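Local coordinates for putative cell adhesion protein (Bacteroides eggerthii, PDB 4GPV), which probably serves as a fimbrial (pilus) subunit of the FimA-like family and is thought to take part in cell adhesion, at residues Q161-D166 against T238-S243; D230-G235 against T244-F249. All coordinates share one frame; numbering follows the deposited sequence.

Interaction 1 (Q161-D166 against T238-S243); sequences QLIVKD and TINAGS
Val164 O on the strand is approached by two donors: Asn240 ND2 donates to it at 2.9 Å, and a water that accepts from Thr238 N is placed to give it a second hydrogen bond. The Asn240 bond is nearly straight (161°), lies in the plane of the side-chain amide and reaches the oxygen from above the carbonyl plane. The backbone points CB of Asn240 toward the strand, 3.2 Å from Val164 O, and CG anti to the backbone N (chi1 -170°) carries the amide on alongside that oxygen. Asn240 OD1 accepts from Thr244 N, just beyond the turn, so both ends of the amide are engaged and its rotation is fixed. An alanine here would probably leave Val164 O with at most the water as donor, and Thr244 N without its acceptor. Two residues further along the strand, Asp166 N donates to Thr238 O at 2.8 Å.

Lys165 runs out extended beside the turn, its CG 3.9 Å from Asn240 O, and NZ donates to a second water that also bonds Ala241 O. Ile163 crosses Asn240 at about a right angle and lays CG2 3.7 Å from ND2, while its CD1 meets Ser243 O. Residues 240-243 form a type I beta turn, closed by Ser243 N to Asn240 O. The turn belongs to the loop between strands 229-231 and 247-251 and lies against strand 146-169, whose Lys165 also packs on Thr302 and Thr304 of strand 297-306.

Interaction 2 (D230-G235 against T244-F249); sequences DAVSPG and TVFNHF. With TRS (2-amino-2-hydroxymethyl-propane-1,3-diol), chain C.
Asp230 and Asn247 reach toward each other with their flat groups steeply turned, carboxylate and amide planes 78° apart. Asn247 ND2 lies 2.7 Å from Asp230 OD2 and donates almost straight (174°), in the plane of its own amide and onto the anti lone pair of the oxygen. Phe249 brings CE1 to 3.5 Å from the same OD2, obliquely to its ring.

The bound Tris molecule, probably from the crystallisation liquor, also binds the carboxylate: its O3 donates to Asp230 OD1 at 2.6 Å, and its N shares OD2 with Asn247 ND2. That amine also donates to His248 O, and Tris C2 lies over one face of the His248 ring, offset toward the rim.

Phe246 meets the other segment differently. Ala231 O stands at the edge of its ring, in the ring plane, 3.6 Å from CZ, while Val232 CG2 touches CZ obliquely at 3.8 Å. Phe237 adds an edge-to-face contact to this ring. Strands 229-231 and 247-251 belong to different sheets, so the Asp230-Asn247 bond spans the two sheets, with the Phe246 contacts beside it, at the surface of a beta-sandwich-like, transthyretin-clan domain.

Overall arrangement
The four segments alternate along the chain, in the order 161-166, 230-235, 238-243, 244-249, and all belong to the FimA-like C-terminal domain. The centres of the two interactions are about 10 Å apart. Segment 238-243 runs directly into 244-249, so one continuous piece of chain first lies against strand 146-169 and then enters strand 247-251, the antiparallel neighbour of that strand. Backbone bonds from Leu162 to Phe246 and Asn247 join the two contacts. Interaction 1 thus holds a loop to one sheet, whereas interaction 2 reaches from that sheet to strand 229-231 of the other, tying the loop's two ends into this presumed pilin domain.

Interaction 1 (Q161-D166 against T238-S243)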
ATOM      1  N   GLN A 161       5.446  -7.820   3.505  1.00 17.94           N
ATOM      2  CA  GLN A 161       5.596  -9.272   3.362  1.00 18.39           C
ATOM      3  C   GLN A 161       5.850  -9.876   4.725  1.00 20.61           C
ATOM      4  O   GLN A 161       6.583  -9.283   5.514  1.00 19.92           O
ATOM      5  CB  GLN A 161       6.792  -9.617   2.446  1.00 20.22           C
ATOM      6  CG  GLN A 161       6.477  -9.420   0.973  1.00 36.95           C
ATOM      7  CD  GLN A 161       7.709  -9.585   0.120  1.00 40.90           C
ATOM      8  OE1 GLN A 161       8.577  -8.710   0.057  1.00 39.03           O
ATOM      9  NE2 GLN A 161       7.810 -10.719  -0.537  1.00 42.63           N
ATOM     10  N   LEU A 162       5.326 -11.092   4.971  1.00 17.43           N
ATOM     11  CA  LEU A 162       5.530 -11.777   6.239  1.00 18.25           C
ATOM     12  C   LEU A 162       6.281 -13.083   6.042  1.00 21.93           C
ATOM     13  O   LEU A 162       5.888 -13.908   5.210  1.00 20.93           O
ATOM     14  CB  LEU A 162       4.160 -12.037   6.920  1.00 18.39           C
ATOM     15  CG  LEU A 162       4.173 -12.890   8.175  1.00 20.51           C
ATOM     16  CD1 LEU A 162       4.974 -12.205   9.299  1.00 19.93           C
ATOM     17  CD2 LEU A 162       2.750 -13.227   8.630  1.00 24.72           C
ATOM     18  N   ILE A 163       7.368 -13.255   6.819  1.00 17.59           N
ATOM     19  CA  ILE A 163       8.166 -14.491   6.921  1.00 18.55           C
ATOM     20  C   ILE A 163       7.983 -15.022   8.350  1.00 23.04           C
ATOM     21  O   ILE A 163       8.331 -14.311   9.299  1.00 20.91           O
ATOM     22  CB  ILE A 163       9.665 -14.249   6.566  1.00 21.79           C
ATOM     23  CG1 ILE A 163       9.829 -13.803   5.102  1.00 21.90           C
ATOM     24  CG2 ILE A 163      10.532 -15.484   6.854  1.00 24.14           C
ATOM     25  CD1 ILE A 163      11.199 -13.265   4.793  1.00 25.82           C
ATOM     26  N   VAL A 164       7.477 -16.261   8.510  1.00 20.47           N
ATOM     27  CA  VAL A 164       7.265 -16.846   9.815  1.00 20.15           C
ATOM     28  C   VAL A 164       8.278 -17.963  10.035  1.00 23.68           C
ATOM     29  O   VAL A 164       8.425 -18.827   9.174  1.00 24.03           O
ATOM     30  CB  VAL A 164       5.819 -17.365   9.963  1.00 23.17           C
ATOM     31  CG1 VAL A 164       5.605 -18.020  11.338  1.00 24.12           C
ATOM     32  CG2 VAL A 164       4.818 -16.232   9.735  1.00 22.83           C
ATOM     33  N   LYS A 165       9.026 -17.885  11.129  1.00 20.15           N
ATOM     34  CA  LYS A 165       9.952 -18.951  11.558  1.00 20.91           C
ATOM     35  C   LYS A 165       9.370 -19.485  12.838  1.00 25.85           C
ATOM     36  O   LYS A 165       9.445 -18.817  13.872  1.00 25.09           O
ATOM     37  CB  LYS A 165      11.386 -18.428  11.718  1.00 24.21           C
ATOM     38  CG  LYS A 165      11.957 -18.013  10.378  1.00 25.46           C
ATOM     39  CD  LYS A 165      13.289 -17.333  10.488  1.00 36.72           C
ATOM     40  CE  LYS A 165      13.713 -16.854   9.129  1.00 48.02           C
ATOM     41  NZ  LYS A 165      15.155 -16.485   9.092  1.00 67.13           N
ATOM     42  N   ASP A 166       8.693 -20.643  12.756  1.00 23.74           N
ATOM     43  CA  ASP A 166       7.974 -21.191  13.882  1.00 23.19           C
ATOM     44  C   ASP A 166       8.800 -22.231  14.642  1.00 27.65           C
ATOM     45  O   ASP A 166       8.973 -23.356  14.162  1.00 28.35           O
ATOM     46  CB  ASP A 166       6.635 -21.788  13.443  1.00 24.07           C
ATOM     47  CG  ASP A 166       5.746 -22.131  14.632  1.00 32.29           C
ATOM     48  OD1 ASP A 166       6.112 -21.765  15.781  1.00 30.95           O
ATOM     49  OD2 ASP A 166       4.688 -22.752  14.421  1.00 34.48           O
ATOM     50  N   THR A 238       6.337 -23.477   9.563  1.00 28.27           N
ATOM     51  CA  THR A 238       7.391 -24.431   9.943  1.00 28.96           C
ATOM     52  C   THR A 238       8.605 -23.642  10.482  1.00 29.27           C
ATOM     53  O   THR A 238       8.565 -22.404  10.545  1.00 27.66           O
ATOM     54  CB  THR A 238       7.796 -25.321   8.739  1.00 36.78           C
ATOM     55  OG1 THR A 238       8.548 -24.551   7.794  1.00 34.20           O
ATOM     56  CG2 THR A 238       6.606 -26.008   8.048  1.00 40.81           C
ATOM     57  N   ILE A 239       9.714 -24.353  10.776  1.00 27.63           N
ATOM     58  CA  ILE A 239      10.974 -23.717  11.187  1.00 27.67           C
ATOM     59  C   ILE A 239      11.418 -22.749  10.091  1.00 29.36           C
ATOM     60  O   ILE A 239      12.096 -21.765  10.376  1.00 29.43           O
ATOM     61  CB  ILE A 239      12.067 -24.781  11.499  1.00 30.87           C
ATOM     62  CG1 ILE A 239      12.284 -25.769  10.293  1.00 32.12           C
ATOM     63  CG2 ILE A 239      11.700 -25.530  12.806  1.00 31.11           C
ATOM     64  CD1 ILE A 239      13.690 -26.497  10.227  1.00 34.08           C
ATOM     65  N   ASN A 240      11.016 -23.042   8.834  1.00 26.29           N
ATOM     66  CA  ASN A 240      11.228 -22.223   7.654  1.00 23.58           C
ATOM     67  C   ASN A 240      12.686 -21.746   7.543  1.00 30.47           C
ATOM     68  O   ASN A 240      12.954 -20.530   7.504  1.00 28.35           O
ATOM     69  CB  ASN A 240      10.247 -21.032   7.669  1.00 24.20           C
ATOM     70  CG  ASN A 240      10.195 -20.231   6.409  1.00 26.58           C
ATOM     71  OD1 ASN A 240      10.734 -20.643   5.352  1.00 27.31           O
ATOM     72  ND2 ASN A 240       9.550 -19.049   6.490  1.00 24.05           N
ATOM     73  N   ALA A 241      13.627 -22.713   7.518  1.00 31.02           N
ATOM     74  CA  ALA A 241      15.066 -22.443   7.413  1.00 32.51           C
ATOM     75  C   ALA A 241      15.406 -21.605   6.166  1.00 36.65           C
ATOM     76  O   ALA A 241      16.372 -20.850   6.199  1.00 36.95           O
ATOM     77  CB  ALA A 241      15.848 -23.739   7.386  1.00 35.12           C
ATOM     78  N   GLY A 242      14.603 -21.740   5.105  1.00 32.25           N
ATOM     79  CA  GLY A 242      14.769 -21.014   3.852  1.00 30.97           C
ATOM     80  C   GLY A 242      14.214 -19.598   3.821  1.00 31.87           C
ATOM     81  O   GLY A 242      14.404 -18.920   2.827  1.00 32.97           O
ATOM     82  N   SER A 243      13.511 -19.141   4.893  1.00 26.50           N
ATOM     83  CA  SER A 243      12.921 -17.788   5.011  1.00 24.89           C
ATOM     84  C   SER A 243      11.940 -17.503   3.871  1.00 28.67           C
ATOM     85  O   SER A 243      11.908 -16.388   3.343  1.00 29.28           O
ATOM     86  CB  SER A 243      14.006 -16.704   5.052  1.00 28.44           C
ATOM     87  OG  SER A 243      14.898 -16.910   6.139  1.00 35.96           O
TER
HETATM   88  O   HOH W   1       6.740 -20.913   8.137  1.00 24.65           O
HETATM   89  O   HOH W   2      15.865 -18.936   7.894  1.00 50.23           O

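Interaction 2 (D230-G235 against T244-F249)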
ATOM      1  N   ASP A 230      -5.510 -13.469   5.793  1.00 20.19           N
ATOM      2  CA  ASP A 230      -5.137 -14.636   4.983  1.00 21.04           C
ATOM      3  C   ASP A 230      -5.082 -15.853   5.884  1.00 24.18           C
ATOM      4  O   ASP A 230      -4.246 -15.894   6.800  1.00 23.40           O
ATOM      5  CB  ASP A 230      -3.799 -14.402   4.279  1.00 21.96           C
ATOM      6  CG  ASP A 230      -3.915 -13.446   3.099  1.00 28.56           C
ATOM      7  OD1 ASP A 230      -4.929 -13.529   2.366  1.00 30.43           O
ATOM      8  OD2 ASP A 230      -2.916 -12.735   2.806  1.00 26.82           O
ATOM      9  N   ALA A 231      -5.978 -16.824   5.639  1.00 21.13           N
ATOM     10  CA  ALA A 231      -6.076 -18.017   6.492  1.00 22.80           C
ATOM     11  C   ALA A 231      -4.802 -18.841   6.524  1.00 25.18           C
ATOM     12  O   ALA A 231      -4.103 -18.987   5.509  1.00 24.85           O
ATOM     13  CB  ALA A 231      -7.255 -18.907   6.051  1.00 25.98           C
ATOM     14  N   VAL A 232      -4.522 -19.389   7.715  1.00 24.02           N
ATOM     15  CA  VAL A 232      -3.380 -20.277   7.960  1.00 24.08           C
ATOM     16  C   VAL A 232      -3.890 -21.728   8.043  1.00 31.26           C
ATOM     17  O   VAL A 232      -4.836 -22.033   8.777  1.00 29.81           O
ATOM     18  CB  VAL A 232      -2.615 -19.847   9.244  1.00 26.84           C
ATOM     19  CG1 VAL A 232      -1.537 -20.855   9.641  1.00 27.88           C
ATOM     20  CG2 VAL A 232      -2.020 -18.457   9.082  1.00 25.64           C
ATOM     21  N   SER A 233      -3.230 -22.626   7.317  1.00 31.00           N
ATOM     22  CA  SER A 233      -3.623 -24.024   7.362  1.00 32.89           C
ATOM     23  C   SER A 233      -2.547 -24.855   8.072  1.00 37.82           C
ATOM     24  O   SER A 233      -1.395 -24.417   8.122  1.00 34.62           O
ATOM     25  CB  SER A 233      -3.889 -24.545   5.950  1.00 39.12           C
ATOM     26  OG  SER A 233      -2.731 -24.507   5.136  1.00 51.75           O
ATOM     27  N   PRO A 234      -2.871 -26.062   8.600  1.00 38.85           N
ATOM     28  CA  PRO A 234      -1.810 -26.897   9.187  1.00 39.49           C
ATOM     29  C   PRO A 234      -0.730 -27.150   8.136  1.00 42.46           C
ATOM     30  O   PRO A 234      -1.050 -27.354   6.959  1.00 43.15           O
ATOM     31  CB  PRO A 234      -2.549 -28.189   9.584  1.00 42.73           C
ATOM     32  CG  PRO A 234      -3.788 -28.206   8.747  1.00 47.56           C
ATOM     33  CD  PRO A 234      -4.176 -26.759   8.631  1.00 41.89           C
ATOM     34  N   GLY A 235       0.527 -27.058   8.543  1.00 37.33           N
ATOM     35  CA  GLY A 235       1.643 -27.256   7.628  1.00 36.80           C
ATOM     36  C   GLY A 235       2.213 -25.988   7.036  1.00 40.08           C
ATOM     37  O   GLY A 235       3.345 -26.014   6.545  1.00 41.18           O
ATOM     38  N   THR A 244      11.113 -18.494   3.518  1.00 27.00           N
ATOM     39  CA  THR A 244      10.096 -18.273   2.483  1.00 27.21           C
ATOM     40  C   THR A 244       8.991 -17.326   3.029  1.00 28.36           C
ATOM     41  O   THR A 244       8.654 -17.361   4.226  1.00 26.93           O
ATOM     42  CB  THR A 244       9.513 -19.590   1.967  1.00 36.04           C
ATOM     43  OG1 THR A 244       8.660 -20.150   2.955  1.00 38.06           O
ATOM     44  CG2 THR A 244      10.581 -20.593   1.557  1.00 37.13           C
ATOM     45  N   VAL A 245       8.398 -16.535   2.128  1.00 25.26           N
ATOM     46  CA  VAL A 245       7.360 -15.567   2.471  1.00 23.81           C
ATOM     47  C   VAL A 245       6.004 -16.290   2.539  1.00 27.00           C
ATOM     48  O   VAL A 245       5.643 -17.030   1.610  1.00 29.85           O
ATOM     49  CB  VAL A 245       7.366 -14.403   1.432  1.00 27.13           C
ATOM     50  CG1 VAL A 245       6.136 -13.501   1.569  1.00 25.73           C
ATOM     51  CG2 VAL A 245       8.656 -13.584   1.516  1.00 27.37           C
ATOM     52  N   PHE A 246       5.243 -16.049   3.611  1.00 21.04           N
ATOM     53  CA  PHE A 246       3.920 -16.656   3.760  1.00 20.64           C
ATOM     54  C   PHE A 246       2.866 -15.905   2.934  1.00 21.71           C
ATOM     55  O   PHE A 246       2.016 -16.525   2.287  1.00 23.03           O
ATOM     56  CB  PHE A 246       3.487 -16.676   5.241  1.00 20.72           C
ATOM     57  CG  PHE A 246       2.051 -17.135   5.407  1.00 22.39           C
ATOM     58  CD1 PHE A 246       1.689 -18.464   5.153  1.00 25.26           C
ATOM     59  CD2 PHE A 246       1.053 -16.239   5.776  1.00 22.86           C
ATOM     60  CE1 PHE A 246       0.356 -18.885   5.283  1.00 25.85           C
ATOM     61  CE2 PHE A 246      -0.288 -16.659   5.867  1.00 25.54           C
ATOM     62  CZ  PHE A 246      -0.622 -17.979   5.623  1.00 24.46           C
ATOM     63  N   ASN A 247       2.861 -14.569   3.042  1.00 20.14           N
ATOM     64  CA  ASN A 247       1.896 -13.748   2.293  1.00 21.03           C
ATOM     65  C   ASN A 247       2.410 -12.317   2.211  1.00 23.53           C
ATOM     66  O   ASN A 247       3.435 -11.971   2.813  1.00 21.63           O
ATOM     67  CB  ASN A 247       0.497 -13.799   2.960  1.00 20.35           C
ATOM     68  CG  ASN A 247       0.357 -12.984   4.250  1.00 29.65           C
ATOM     69  OD1 ASN A 247       1.307 -12.780   5.008  1.00 25.47           O
ATOM     70  ND2 ASN A 247      -0.826 -12.452   4.501  1.00 23.20           N
ATOM     71  N   HIS A 248       1.642 -11.466   1.537  1.00 19.76           N
ATOM     72  CA  HIS A 248       1.933 -10.051   1.496  1.00 17.48           C
ATOM     73  C   HIS A 248       0.606  -9.297   1.441  1.00 19.21           C
ATOM     74  O   HIS A 248      -0.407  -9.868   1.024  1.00 18.25           O
ATOM     75  CB  HIS A 248       2.835  -9.706   0.297  1.00 18.98           C
ATOM     76  CG  HIS A 248       2.189  -9.892  -1.031  1.00 24.17           C
ATOM     77  ND1 HIS A 248       2.214 -11.105  -1.670  1.00 27.68           N
ATOM     78  CD2 HIS A 248       1.496  -9.005  -1.787  1.00 26.31           C
ATOM     79  CE1 HIS A 248       1.538 -10.935  -2.794  1.00 27.87           C
ATOM     80  NE2 HIS A 248       1.083  -9.683  -2.905  1.00 27.39           N
ATOM     81  N   PHE A 249       0.632  -8.039   1.877  1.00 17.95           N
ATOM     82  CA  PHE A 249      -0.512  -7.131   1.787  1.00 16.59           C
ATOM     83  C   PHE A 249      -0.070  -5.849   1.140  1.00 20.23           C
ATOM     84  O   PHE A 249       1.081  -5.437   1.309  1.00 17.62           O
ATOM     85  CB  PHE A 249      -1.079  -6.807   3.190  1.00 17.18           C
ATOM     86  CG  PHE A 249      -1.720  -7.951   3.933  1.00 17.94           C
ATOM     87  CD1 PHE A 249      -2.920  -8.511   3.489  1.00 19.67           C
ATOM     88  CD2 PHE A 249      -1.185  -8.404   5.131  1.00 20.22           C
ATOM     89  CE1 PHE A 249      -3.525  -9.552   4.198  1.00 20.02           C
ATOM     90  CE2 PHE A 249      -1.809  -9.415   5.859  1.00 21.74           C
ATOM     91  CZ  PHE A 249      -2.970  -9.988   5.391  1.00 20.01           C
TER
HETATM   92  C   TRS C 401      -2.759 -11.878  -0.768  1.00 30.40           C
HETATM   93  C1  TRS C 401      -3.221 -10.922  -1.870  1.00 31.27           C
HETATM   94  C2  TRS C 401      -1.284 -12.247  -0.980  1.00 29.00           C
HETATM   95  C3  TRS C 401      -3.649 -13.128  -0.722  1.00 32.74           C
HETATM   96  N   TRS C 401      -2.890 -11.165   0.548  1.00 23.97           N
HETATM   97  O1  TRS C 401      -2.466  -9.718  -1.831  1.00 32.23           O
HETATM   98  O2  TRS C 401      -0.727 -12.926   0.137  1.00 24.61           O
HETATM   99  O3  TRS C 401      -4.927 -12.835  -0.160  1.00 33.01           O